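Local coordinates for beta-agarase D (Zobellia galactanivorans, PDB 4ASM), which cleaves the beta-1,4 linkages of agarose at random along the chain, with retention of anomeric configuration, through its GH16 catalytic domain, at residues W151-S154 and Q159-D162; H188-I191 and K197-Q200; V225-P230 and K317-I322; P305-Y308 and G312-F315. All blocks are in the same frame, centred on the assembly; numbering follows the deposited sequence.

Interaction 1: residues W151-S154 and Q159-D162; sequences WLLS and QEID. With IMD (imidazole), chain C.
Trp-151 sets its CG between the backbone N and the carbonyl carbon (chi1 53°), and Glu-160 puts CG anti to its own N and runs on extended. Together these torsions bring the carboxylate obliquely against the benzo part of the indole, with OE2 of Glu-160 3.3 Å from CE3 of Trp-151. An imidazole, probably from the crystallisation liquor, sits in the corner they make. Its C2 lies over one indole face, 3.4 Å from Trp-151 CH2, and its N1 donates a nearly straight bond of 2.6 Å to Glu-160 OE2. It is also hydrogen-bonded to Glu-326. By similarity Glu-160 is the nucleophile and both glutamates bind substrate, so the imidazole probably occupies part of the active-site cleft. Asp-162 runs alongside the indole, its OD1 3.2 Å from Trp-151 CB and 2.5 Å from Glu-160 OE2. Behind them the antiparallel hairpin is tied by Leu-152 N to Ile-161 O (2.8 Å) and by Ile-161 N to Leu-152 O. At the turn Ser-154 OG takes the Gln-159 N-H and also bonds Asp-156. Strands 320-326 and 183-191 flank the hairpin, and on the face away from Trp-151 Ile-161 packs against Val-225 of strand 220-229.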
loop_
_atom_site.group_PDB
_atom_site.type_symbol
_atom_site.label_atom_id
_atom_site.label_comp_id
_atom_site.label_asym_id
_atom_site.label_seq_id
_atom_site.Cartn_x
_atom_site.Cartn_y
_atom_site.Cartn_z
ATOM N N TRP A 151 3.984 -0.877 -0.980
ATOM C CA TRP A 151 3.556 -1.818 0.046
ATOM C C TRP A 151 4.602 -2.879 0.361
ATOM O O TRP A 151 5.639 -2.955 -0.313
ATOM C CB TRP A 151 2.198 -2.435 -0.346
ATOM C CG TRP A 151 2.104 -3.064 -1.719
ATOM C CD1 TRP A 151 2.312 -2.457 -2.939
ATOM C CD2 TRP A 151 1.727 -4.414 -2.002
ATOM N NE1 TRP A 151 2.088 -3.362 -3.952
ATOM C CE2 TRP A 151 1.732 -4.568 -3.403
ATOM C CE3 TRP A 151 1.386 -5.511 -1.199
ATOM C CZ2 TRP A 151 1.418 -5.785 -4.024
ATOM C CZ3 TRP A 151 1.056 -6.714 -1.799
ATOM C CH2 TRP A 151 1.062 -6.844 -3.211
ATOM N N LEU A 152 4.322 -3.659 1.404
ATOM C CA LEU A 152 5.214 -4.723 1.882
ATOM C C LEU A 152 4.442 -6.042 1.904
ATOM O O LEU A 152 3.284 -6.080 2.372
ATOM C CB LEU A 152 5.711 -4.391 3.298
ATOM C CG LEU A 152 6.247 -2.992 3.577
ATOM C CD1 LEU A 152 6.581 -2.827 5.057
ATOM C CD2 LEU A 152 7.452 -2.648 2.691
ATOM N N LEU A 153 5.056 -7.123 1.420
ATOM C CA LEU A 153 4.349 -8.413 1.353
ATOM C C LEU A 153 5.319 -9.541 1.651
ATOM O O LEU A 153 6.393 -9.603 1.037
ATOM C CB LEU A 153 3.718 -8.611 -0.026
ATOM C CG LEU A 153 2.914 -9.891 -0.294
ATOM C CD1 LEU A 153 1.689 -10.010 0.625
ATOM C CD2 LEU A 153 2.492 -9.975 -1.772
ATOM N N SER A 154 4.959 -10.420 2.585
ATOM C CA SER A 154 5.844 -11.554 2.885
ATOM C C SER A 154 5.933 -12.454 1.647
ATOM O O SER A 154 4.963 -12.563 0.896
ATOM C CB SER A 154 5.370 -12.319 4.133
ATOM O OG SER A 154 4.149 -12.983 3.901
ATOM N N GLN A 159 1.242 -12.224 4.920
ATOM C CA GLN A 159 1.302 -11.033 5.762
ATOM C C GLN A 159 1.715 -9.849 4.925
ATOM O O GLN A 159 2.679 -9.933 4.164
ATOM C CB GLN A 159 2.282 -11.227 6.916
ATOM C CG GLN A 159 1.936 -12.417 7.847
ATOM C CD GLN A 159 2.881 -12.591 9.036
ATOM O OE1 GLN A 159 2.897 -13.666 9.683
ATOM N NE2 GLN A 159 3.654 -11.585 9.339
ATOM N N GLU A 160 1.004 -8.729 5.098
ATOM C CA GLU A 160 1.205 -7.537 4.257
ATOM C C GLU A 160 1.016 -6.276 5.073
ATOM O O GLU A 160 0.127 -6.211 5.911
ATOM C CB GLU A 160 0.211 -7.563 3.096
ATOM C CG GLU A 160 0.088 -6.266 2.316
ATOM C CD GLU A 160 -0.916 -6.369 1.191
ATOM O OE1 GLU A 160 -1.275 -7.497 0.777
ATOM O OE2 GLU A 160 -1.327 -5.283 0.698
ATOM N N ILE A 161 1.876 -5.296 4.833
ATOM C CA ILE A 161 1.720 -3.970 5.451
ATOM C C ILE A 161 1.818 -2.978 4.326
ATOM O O ILE A 161 2.792 -2.986 3.601
ATOM C CB ILE A 161 2.827 -3.694 6.489
ATOM C CG1 ILE A 161 2.649 -4.622 7.699
ATOM C CG2 ILE A 161 2.846 -2.207 6.907
ATOM C CD1 ILE A 161 3.922 -4.818 8.547
ATOM N N ASP A 162 0.793 -2.148 4.151
ATOM C CA ASP A 162 0.831 -1.172 3.073
ATOM C C ASP A 162 1.402 0.138 3.582
ATOM O O ASP A 162 1.242 0.483 4.762
ATOM C CB ASP A 162 -0.556 -0.962 2.471
ATOM C CG ASP A 162 -1.116 -2.215 1.881
ATOM O OD1 ASP A 162 -0.329 -3.138 1.570
ATOM O OD2 ASP A 162 -2.339 -2.297 1.753
HETATM N N1 IMD C . -1.941 -4.297 -1.635
HETATM C C2 IMD C . -1.631 -4.817 -2.835
HETATM N N3 IMD C . -1.994 -3.935 -3.788
HETATM C C4 IMD C . -2.531 -2.843 -3.195
HETATM C C5 IMD C . -2.492 -3.079 -1.828
#

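Interaction 2: residues H188-I191 and K197-Q200; sequences HVFI and KDYQ
Val-189 and Tyr-199 form an antiparallel hydrogen-bonded pair, Tyr-199 N reaching Val-189 O in a nearly straight bond of 2.9 Å, and Ile-191 pairs in the same way with Lys-197 to close the hairpin. His-188, Phe-190 and Asp-198 share one face of it. There Gln-200 lays its CB squarely over the His-188 ring, 3.6 Å from the centroid and 12° off the normal, a CH-pi contact. The Asp-198 carboxylate comes to the edge of the same imidazole. With CG anti to its backbone N (chi1 179°), Asp-198 also lies side by side with Phe-190, whose CE1 is 3.3 Å from Asp-198 CG, the two planes inclined by 31°. On the other face Ile-191 CD1 lies 3.8 Å from Lys-197 CD, and Val-189 CG2 touches Tyr-199 CB at 3.9 Å. With an alanine here instead of His-188, Gln-200 CB would probably lose the flat surface it rests on, and Asp-198 the imidazole at its side. His-188 and Phe-190 also touch Glu-160, the nucleophile by similarity, consistent with a second-shell place beside the active site; the face of His-188, Phe-190 and Asp-198 probably borders the cleft. Asp-198 OD1 is buried with no partner in the model as built, but the His-188 ring is probably turned over, and reversing it would put a nitrogen where CD2 is modelled, probably able to donate to that oxygen.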
loop_
_atom_site.group_PDB
_atom_site.type_symbol
_atom_site.label_atom_id
_atom_site.label_comp_id
_atom_site.label_asym_id
_atom_site.label_seq_id
_atom_site.Cartn_x
_atom_site.Cartn_y
_atom_site.Cartn_z
ATOM N N HIS A 188 -2.720 -6.188 5.140
ATOM C CA HIS A 188 -3.582 -7.346 4.942
ATOM C C HIS A 188 -2.996 -8.520 5.691
ATOM O O HIS A 188 -1.783 -8.648 5.819
ATOM C CB HIS A 188 -3.637 -7.759 3.469
ATOM C CG HIS A 188 -4.514 -6.917 2.589
ATOM N ND1 HIS A 188 -4.190 -5.634 2.186
ATOM C CD2 HIS A 188 -5.661 -7.232 1.947
ATOM C CE1 HIS A 188 -5.130 -5.184 1.368
ATOM N NE2 HIS A 188 -6.032 -6.136 1.204
ATOM N N VAL A 189 -3.886 -9.405 6.135
ATOM C CA VAL A 189 -3.498 -10.758 6.527
ATOM C C VAL A 189 -4.340 -11.747 5.721
ATOM O O VAL A 189 -5.522 -11.501 5.464
ATOM C CB VAL A 189 -3.574 -11.018 8.081
ATOM C CG1 VAL A 189 -2.584 -10.117 8.819
ATOM C CG2 VAL A 189 -5.009 -10.876 8.646
ATOM N N PHE A 190 -3.725 -12.871 5.344
ATOM C CA PHE A 190 -4.394 -13.864 4.475
ATOM C C PHE A 190 -4.307 -15.262 5.031
ATOM O O PHE A 190 -3.302 -15.638 5.608
ATOM C CB PHE A 190 -3.728 -13.935 3.091
ATOM C CG PHE A 190 -3.757 -12.642 2.313
ATOM C CD1 PHE A 190 -4.816 -12.348 1.462
ATOM C CD2 PHE A 190 -2.686 -11.745 2.404
ATOM C CE1 PHE A 190 -4.822 -11.130 0.731
ATOM C CE2 PHE A 190 -2.684 -10.565 1.674
ATOM C CZ PHE A 190 -3.751 -10.267 0.845
ATOM N N ILE A 191 -5.360 -16.035 4.788
ATOM C CA ILE A 191 -5.199 -17.482 4.672
ATOM C C ILE A 191 -5.054 -17.764 3.182
ATOM O O ILE A 191 -5.844 -17.290 2.375
ATOM C CB ILE A 191 -6.409 -18.275 5.205
ATOM C CG1 ILE A 191 -6.795 -17.800 6.597
ATOM C CG2 ILE A 191 -6.062 -19.777 5.250
ATOM C CD1 ILE A 191 -7.887 -18.661 7.281
ATOM N N LYS A 197 -8.777 -16.515 2.522
ATOM C CA LYS A 197 -9.439 -15.410 3.225
ATOM C C LYS A 197 -8.511 -14.205 3.245
ATOM O O LYS A 197 -7.295 -14.354 3.337
ATOM C CB LYS A 197 -9.791 -15.801 4.659
ATOM C CG LYS A 197 -10.735 -16.981 4.741
ATOM C CD LYS A 197 -11.254 -17.201 6.132
ATOM C CE LYS A 197 -12.144 -18.434 6.181
ATOM N NZ LYS A 197 -13.425 -18.227 5.473
ATOM N N ASP A 198 -9.116 -13.019 3.183
ATOM C CA ASP A 198 -8.372 -11.762 3.116
ATOM C C ASP A 198 -8.980 -10.776 4.108
ATOM O O ASP A 198 -10.172 -10.505 4.058
ATOM C CB ASP A 198 -8.479 -11.235 1.680
ATOM C CG ASP A 198 -7.756 -9.907 1.462
ATOM O OD1 ASP A 198 -7.068 -9.417 2.371
ATOM O OD2 ASP A 198 -7.887 -9.356 0.354
ATOM N N TYR A 199 -8.161 -10.286 5.034
ATOM C CA TYR A 199 -8.560 -9.183 5.916
ATOM C C TYR A 199 -7.699 -7.933 5.686
ATOM O O TYR A 199 -6.488 -8.027 5.576
ATOM C CB TYR A 199 -8.439 -9.581 7.385
ATOM C CG TYR A 199 -8.771 -8.410 8.272
ATOM C CD1 TYR A 199 -10.097 -8.049 8.479
ATOM C CD2 TYR A 199 -7.765 -7.636 8.851
ATOM C CE1 TYR A 199 -10.439 -6.942 9.258
ATOM C CE2 TYR A 199 -8.082 -6.516 9.642
ATOM C CZ TYR A 199 -9.427 -6.186 9.836
ATOM O OH TYR A 199 -9.770 -5.109 10.624
ATOM N N GLN A 200 -8.357 -6.779 5.641
ATOM C CA GLN A 200 -7.713 -5.469 5.630
ATOM C C GLN A 200 -8.578 -4.485 6.438
ATOM O O GLN A 200 -9.784 -4.707 6.618
ATOM C CB GLN A 200 -7.562 -4.962 4.206
ATOM C CG GLN A 200 -8.909 -4.653 3.547
ATOM C CD GLN A 200 -8.763 -4.293 2.093
ATOM O OE1 GLN A 200 -9.230 -5.003 1.191
ATOM N NE2 GLN A 200 -8.064 -3.223 1.850
#

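Interaction 3: residues V225-P230 and K317-I322; sequences VNWVSP and KEMDII
Trp-227 and Met-319 cross at a slant, the thioether running past the outer end of the indole. With CG of Trp-227 anti to its backbone N (chi1 179°), the six-membered ring is carried out towards the 317-319 segment, and the extended Met-319 chain comes to meet it. The sulfur SD of Met-319 lies 4.6 Å from the centroid of that ring and 38° off its normal, an oblique Met-aromatic contact. The methyl CE of Met-319 touches Trp-227 CH2 at 3.7 Å. From another direction the carbonyl O of Lys-317 approaches the rim in the plane of the indole, 3.3 Å from CH2 of Trp-227. The Lys-317 side chain turns away and makes a salt bridge with Asp-156. Ile-161 packs against both Trp-227 and Met-319, and the ring of Tyr-131 meets the indole at about 60°, so the contact joins strand 220-229 to the lead-in of strand 320-326 inside the buried core. What holds it is dispersion and the polarisable sulfur, since the two segments share no hydrogen bond. Lys-317 O is buried here with no hydrogen-bond partner in the model, and the weakly positive C-H rim of the indole is probably a modest compensation for it.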
loop_
_atom_site.group_PDB
_atom_site.type_symbol
_atom_site.label_atom_id
_atom_site.label_comp_id
_atom_site.label_asym_id
_atom_site.label_seq_id
_atom_site.Cartn_x
_atom_site.Cartn_y
_atom_site.Cartn_z
ATOM N N VAL A 225 5.535 4.199 6.588
ATOM C CA VAL A 225 5.083 3.406 7.718
ATOM C C VAL A 225 6.248 3.069 8.629
ATOM O O VAL A 225 7.322 2.669 8.152
ATOM C CB VAL A 225 4.329 2.117 7.278
ATOM C CG1 VAL A 225 3.779 1.364 8.474
ATOM C CG2 VAL A 225 3.197 2.471 6.423
ATOM N N ASN A 226 6.027 3.258 9.932
ATOM C CA ASN A 226 6.968 2.795 10.940
ATOM C C ASN A 226 6.412 1.491 11.479
ATOM O O ASN A 226 5.362 1.467 12.148
ATOM C CB ASN A 226 7.148 3.846 12.045
ATOM C CG ASN A 226 8.222 3.454 13.062
ATOM O OD1 ASN A 226 9.126 2.670 12.766
ATOM N ND2 ASN A 226 8.101 3.986 14.281
ATOM N N TRP A 227 7.071 0.390 11.107
ATOM C CA TRP A 227 6.693 -0.939 11.557
ATOM C C TRP A 227 7.482 -1.186 12.835
ATOM O O TRP A 227 8.683 -1.485 12.817
ATOM C CB TRP A 227 6.983 -1.960 10.454
ATOM C CG TRP A 227 6.653 -3.372 10.795
ATOM C CD1 TRP A 227 5.946 -3.834 11.877
ATOM C CD2 TRP A 227 6.999 -4.523 10.017
ATOM N NE1 TRP A 227 5.856 -5.210 11.824
ATOM C CE2 TRP A 227 6.502 -5.651 10.695
ATOM C CE3 TRP A 227 7.694 -4.704 8.812
ATOM C CZ2 TRP A 227 6.675 -6.944 10.205
ATOM C CZ3 TRP A 227 7.877 -5.965 8.343
ATOM C CH2 TRP A 227 7.362 -7.077 9.025
ATOM N N VAL A 228 6.801 -0.971 13.953
ATOM C CA VAL A 228 7.439 -0.867 15.257
ATOM C C VAL A 228 7.715 -2.246 15.845
ATOM O O VAL A 228 8.797 -2.493 16.417
ATOM C CB VAL A 228 6.531 -0.052 16.222
ATOM C CG1 VAL A 228 7.115 -0.015 17.644
ATOM C CG2 VAL A 228 6.379 1.340 15.695
ATOM N N SER A 229 6.744 -3.141 15.702
ATOM C CA SER A 229 6.760 -4.410 16.405
ATOM C C SER A 229 5.805 -5.359 15.714
ATOM O O SER A 229 5.152 -4.978 14.740
ATOM C CB SER A 229 6.302 -4.174 17.845
ATOM O OG SER A 229 4.904 -3.909 17.842
ATOM N N PRO A 230 5.679 -6.590 16.220
ATOM C CA PRO A 230 4.644 -7.480 15.678
ATOM C C PRO A 230 3.219 -6.906 15.707
ATOM O O PRO A 230 2.357 -7.359 14.963
ATOM C CB PRO A 230 4.742 -8.713 16.588
ATOM C CG PRO A 230 6.173 -8.726 17.005
ATOM C CD PRO A 230 6.518 -7.275 17.226
ATOM N N LYS A 317 6.734 -12.017 9.947
ATOM C CA LYS A 317 7.547 -12.407 8.790
ATOM C C LYS A 317 8.178 -11.215 8.086
ATOM O O LYS A 317 7.529 -10.166 7.910
ATOM C CB LYS A 317 6.703 -13.206 7.799
ATOM C CG LYS A 317 6.281 -14.576 8.368
ATOM C CD LYS A 317 5.183 -15.247 7.548
ATOM C CE LYS A 317 4.877 -16.640 8.099
ATOM N NZ LYS A 317 3.742 -17.284 7.381
ATOM N N GLU A 318 9.438 -11.367 7.680
ATOM C CA GLU A 318 10.068 -10.387 6.794
ATOM C C GLU A 318 9.251 -10.239 5.502
ATOM O O GLU A 318 8.564 -11.172 5.043
ATOM C CB GLU A 318 11.534 -10.721 6.468
ATOM C CG GLU A 318 11.703 -11.963 5.618
ATOM C CD GLU A 318 13.139 -12.243 5.213
ATOM O OE1 GLU A 318 14.030 -11.431 5.532
ATOM O OE2 GLU A 318 13.336 -13.289 4.550
ATOM N N MET A 319 9.356 -9.053 4.912
ATOM C CA MET A 319 8.524 -8.676 3.777
ATOM C C MET A 319 9.315 -8.070 2.618
ATOM O O MET A 319 10.340 -7.422 2.826
ATOM C CB MET A 319 7.445 -7.690 4.231
ATOM C CG MET A 319 6.496 -8.300 5.254
ATOM S SD MET A 319 5.156 -7.157 5.620
ATOM C CE MET A 319 4.405 -8.080 6.974
ATOM N N ASP A 320 8.851 -8.339 1.397
ATOM C CA ASP A 320 9.347 -7.666 0.202
ATOM C C ASP A 320 8.708 -6.302 0.048
ATOM O O ASP A 320 7.497 -6.148 0.233
ATOM C CB ASP A 320 8.988 -8.481 -1.043
ATOM C CG ASP A 320 9.609 -9.873 -1.027
ATOM O OD1 ASP A 320 10.832 -9.963 -0.783
ATOM O OD2 ASP A 320 8.881 -10.853 -1.271
ATOM N N ILE A 321 9.517 -5.317 -0.346
ATOM C CA ILE A 321 8.990 -3.995 -0.730
ATOM C C ILE A 321 8.559 -4.071 -2.188
ATOM O O ILE A 321 9.363 -4.443 -3.059
ATOM C CB ILE A 321 10.032 -2.868 -0.603
ATOM C CG1 ILE A 321 10.585 -2.778 0.811
ATOM C CG2 ILE A 321 9.402 -1.525 -1.018
ATOM C CD1 ILE A 321 11.892 -1.979 0.899
ATOM N N ILE A 322 7.295 -3.732 -2.435
ATOM C CA ILE A 322 6.718 -3.750 -3.775
ATOM C C ILE A 322 6.153 -2.370 -4.103
ATOM O O ILE A 322 5.516 -1.713 -3.267
ATOM C CB ILE A 322 5.591 -4.809 -3.875
ATOM C CG1 ILE A 322 6.171 -6.216 -3.559
ATOM C CG2 ILE A 322 4.932 -4.760 -5.247
ATOM C CD1 ILE A 322 5.155 -7.323 -3.434
#

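Interaction 4: residues P305-Y308 and G312-F315; sequences PFNY and GRKF
Asn-307 packs its CB over one face of the Arg-313 guanidinium, 3.7 Å from NH2 of Arg-313. The two side chains cross at about a right angle, with amide and guanidinium planes 31° apart. Arg-313 gets there by an arm extended from CG to NE, its CG anti to the carbonyl carbon (chi1 -57°).

The second kind of contact is polar. NH1 of Arg-313 stands 3.0 Å from Pro-305 O and is hydrogen-bonded to Asp-304 O, while NH2 bonds to Thr-270 O, so backbone carbonyls fix how the guanidinium is turned. An alanine in place of Arg-313 would probably leave the carbonyls of Asp-304 and Thr-270 without that donor and open a gap where Asn-307 CB now packs on the guanidinium face.

Water makes the third kind. One water donates to Asn-307 OD1 at 2.6 Å and accepts from Gly-312 N; another, 2.8 Å from Asn-307 OD1, probably donates to it too and accepts from Arg-313 N. A single amide oxygen thus serves both backbone N-H groups through solvent. Gly-312 has phi 91°, a backbone conformation in which a CB would run into the carbonyl oxygen before it.

The whole turn belongs to the long loop between helix 291-297 and strand 320-326, away from the annotated sites. Phe-306 packs on Val-267 and Leu-276, while Phe-315 meets His-187 of strand 183-191 edge-to-face.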
loop_
_atom_site.group_PDB
_atom_site.type_symbol
_atom_site.label_atom_id
_atom_site.label_comp_id
_atom_site.label_asym_id
_atom_site.label_seq_id
_atom_site.Cartn_x
_atom_site.Cartn_y
_atom_site.Cartn_z
ATOM N N PRO A 305 -8.282 -9.896 13.232
ATOM C CA PRO A 305 -9.447 -10.130 14.105
ATOM C C PRO A 305 -9.982 -11.544 14.017
ATOM O O PRO A 305 -10.612 -12.006 14.975
ATOM C CB PRO A 305 -10.502 -9.126 13.584
ATOM C CG PRO A 305 -10.057 -8.757 12.193
ATOM C CD PRO A 305 -8.536 -8.836 12.245
ATOM N N PHE A 306 -9.764 -12.207 12.879
ATOM C CA PHE A 306 -10.318 -13.553 12.620
ATOM C C PHE A 306 -9.289 -14.695 12.687
ATOM O O PHE A 306 -9.595 -15.818 12.285
ATOM C CB PHE A 306 -11.096 -13.547 11.307
ATOM C CG PHE A 306 -12.034 -12.390 11.184
ATOM C CD1 PHE A 306 -12.983 -12.151 12.174
ATOM C CD2 PHE A 306 -11.957 -11.515 10.112
ATOM C CE1 PHE A 306 -13.856 -11.052 12.091
ATOM C CE2 PHE A 306 -12.833 -10.415 10.018
ATOM C CZ PHE A 306 -13.797 -10.201 11.000
ATOM N N ASN A 307 -8.097 -14.394 13.193
ATOM C CA ASN A 307 -7.073 -15.404 13.470
ATOM C C ASN A 307 -6.594 -16.118 12.219
ATOM O O ASN A 307 -6.268 -17.319 12.250
ATOM C CB ASN A 307 -7.586 -16.418 14.504
ATOM C CG ASN A 307 -6.470 -17.208 15.135
ATOM O OD1 ASN A 307 -5.372 -16.697 15.343
ATOM N ND2 ASN A 307 -6.737 -18.481 15.439
ATOM N N TYR A 308 -6.524 -15.377 11.114
ATOM C CA TYR A 308 -6.089 -15.961 9.836
ATOM C C TYR A 308 -4.653 -16.490 9.916
ATOM O O TYR A 308 -4.303 -17.473 9.238
ATOM C CB TYR A 308 -6.177 -14.917 8.717
ATOM C CG TYR A 308 -7.577 -14.554 8.278
ATOM C CD1 TYR A 308 -8.704 -15.214 8.790
ATOM C CD2 TYR A 308 -7.782 -13.518 7.358
ATOM C CE1 TYR A 308 -9.998 -14.846 8.381
ATOM C CE2 TYR A 308 -9.028 -13.151 6.953
ATOM C CZ TYR A 308 -10.156 -13.809 7.459
ATOM O OH TYR A 308 -11.383 -13.391 7.016
ATOM N N GLY A 312 -1.036 -15.716 17.148
ATOM C CA GLY A 312 -1.096 -14.688 18.184
ATOM C C GLY A 312 -1.490 -13.324 17.633
ATOM O O GLY A 312 -1.334 -12.320 18.333
ATOM N N ARG A 313 -1.996 -13.309 16.392
ATOM C CA ARG A 313 -2.608 -12.124 15.740
ATOM C C ARG A 313 -1.586 -11.006 15.609
ATOM O O ARG A 313 -1.788 -9.869 16.051
ATOM C CB ARG A 313 -3.858 -11.674 16.496
ATOM C CG ARG A 313 -4.869 -12.786 16.608
ATOM C CD ARG A 313 -5.931 -12.418 17.624
ATOM N NE ARG A 313 -6.754 -13.562 18.004
ATOM C CZ ARG A 313 -7.842 -13.978 17.363
ATOM N NH1 ARG A 313 -8.287 -13.376 16.267
ATOM N NH2 ARG A 313 -8.513 -15.029 17.837
ATOM N N LYS A 314 -0.475 -11.348 14.979
ATOM C CA LYS A 314 0.648 -10.440 14.919
ATOM C C LYS A 314 1.421 -10.657 13.626
ATOM O O LYS A 314 1.323 -11.718 12.990
ATOM C CB LYS A 314 1.549 -10.624 16.148
ATOM C CG LYS A 314 2.218 -11.998 16.275
ATOM C CD LYS A 314 3.091 -12.055 17.534
ATOM C CE LYS A 314 2.315 -12.560 18.732
ATOM N NZ LYS A 314 2.961 -12.197 20.024
ATOM N N PHE A 315 2.175 -9.639 13.241
ATOM C CA PHE A 315 3.118 -9.775 12.152
ATOM C C PHE A 315 4.332 -10.543 12.675
ATOM O O PHE A 315 4.737 -10.406 13.839
ATOM C CB PHE A 315 3.516 -8.396 11.637
ATOM C CG PHE A 315 2.361 -7.590 11.102
ATOM C CD1 PHE A 315 1.719 -7.965 9.915
ATOM C CD2 PHE A 315 1.915 -6.454 11.777
ATOM C CE1 PHE A 315 0.653 -7.224 9.414
ATOM C CE2 PHE A 315 0.834 -5.693 11.283
ATOM C CZ PHE A 315 0.199 -6.100 10.082
HETATM O O HOH W 1 -3.306 -15.050 14.451
HETATM O O HOH W 2 -3.724 -16.886 17.371
#

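Overall arrangement
Along the chain interactions 1 and 2 come first, and interaction 4 falls within the long span bracketed by interaction 3. Interactions 1 and 2 have centres about 11 Å apart and are joined through neighbouring strands 159-166 and 183-191, with Glu-160 N probably bonded to His-188 O. On the other side strand 147-153 adjoins 320-326, and the centres of interactions 1 and 3 are about 7 Å apart. Interaction 4 backs the hairpin of interaction 2, where Tyr-308 packs on Lys-197 and Val-189, and reaches interaction 3 through Phe-315 and Pro-230. Cleft, flanking hairpin, core and outer loop are thus continuous parts of the one GH16 catalytic domain.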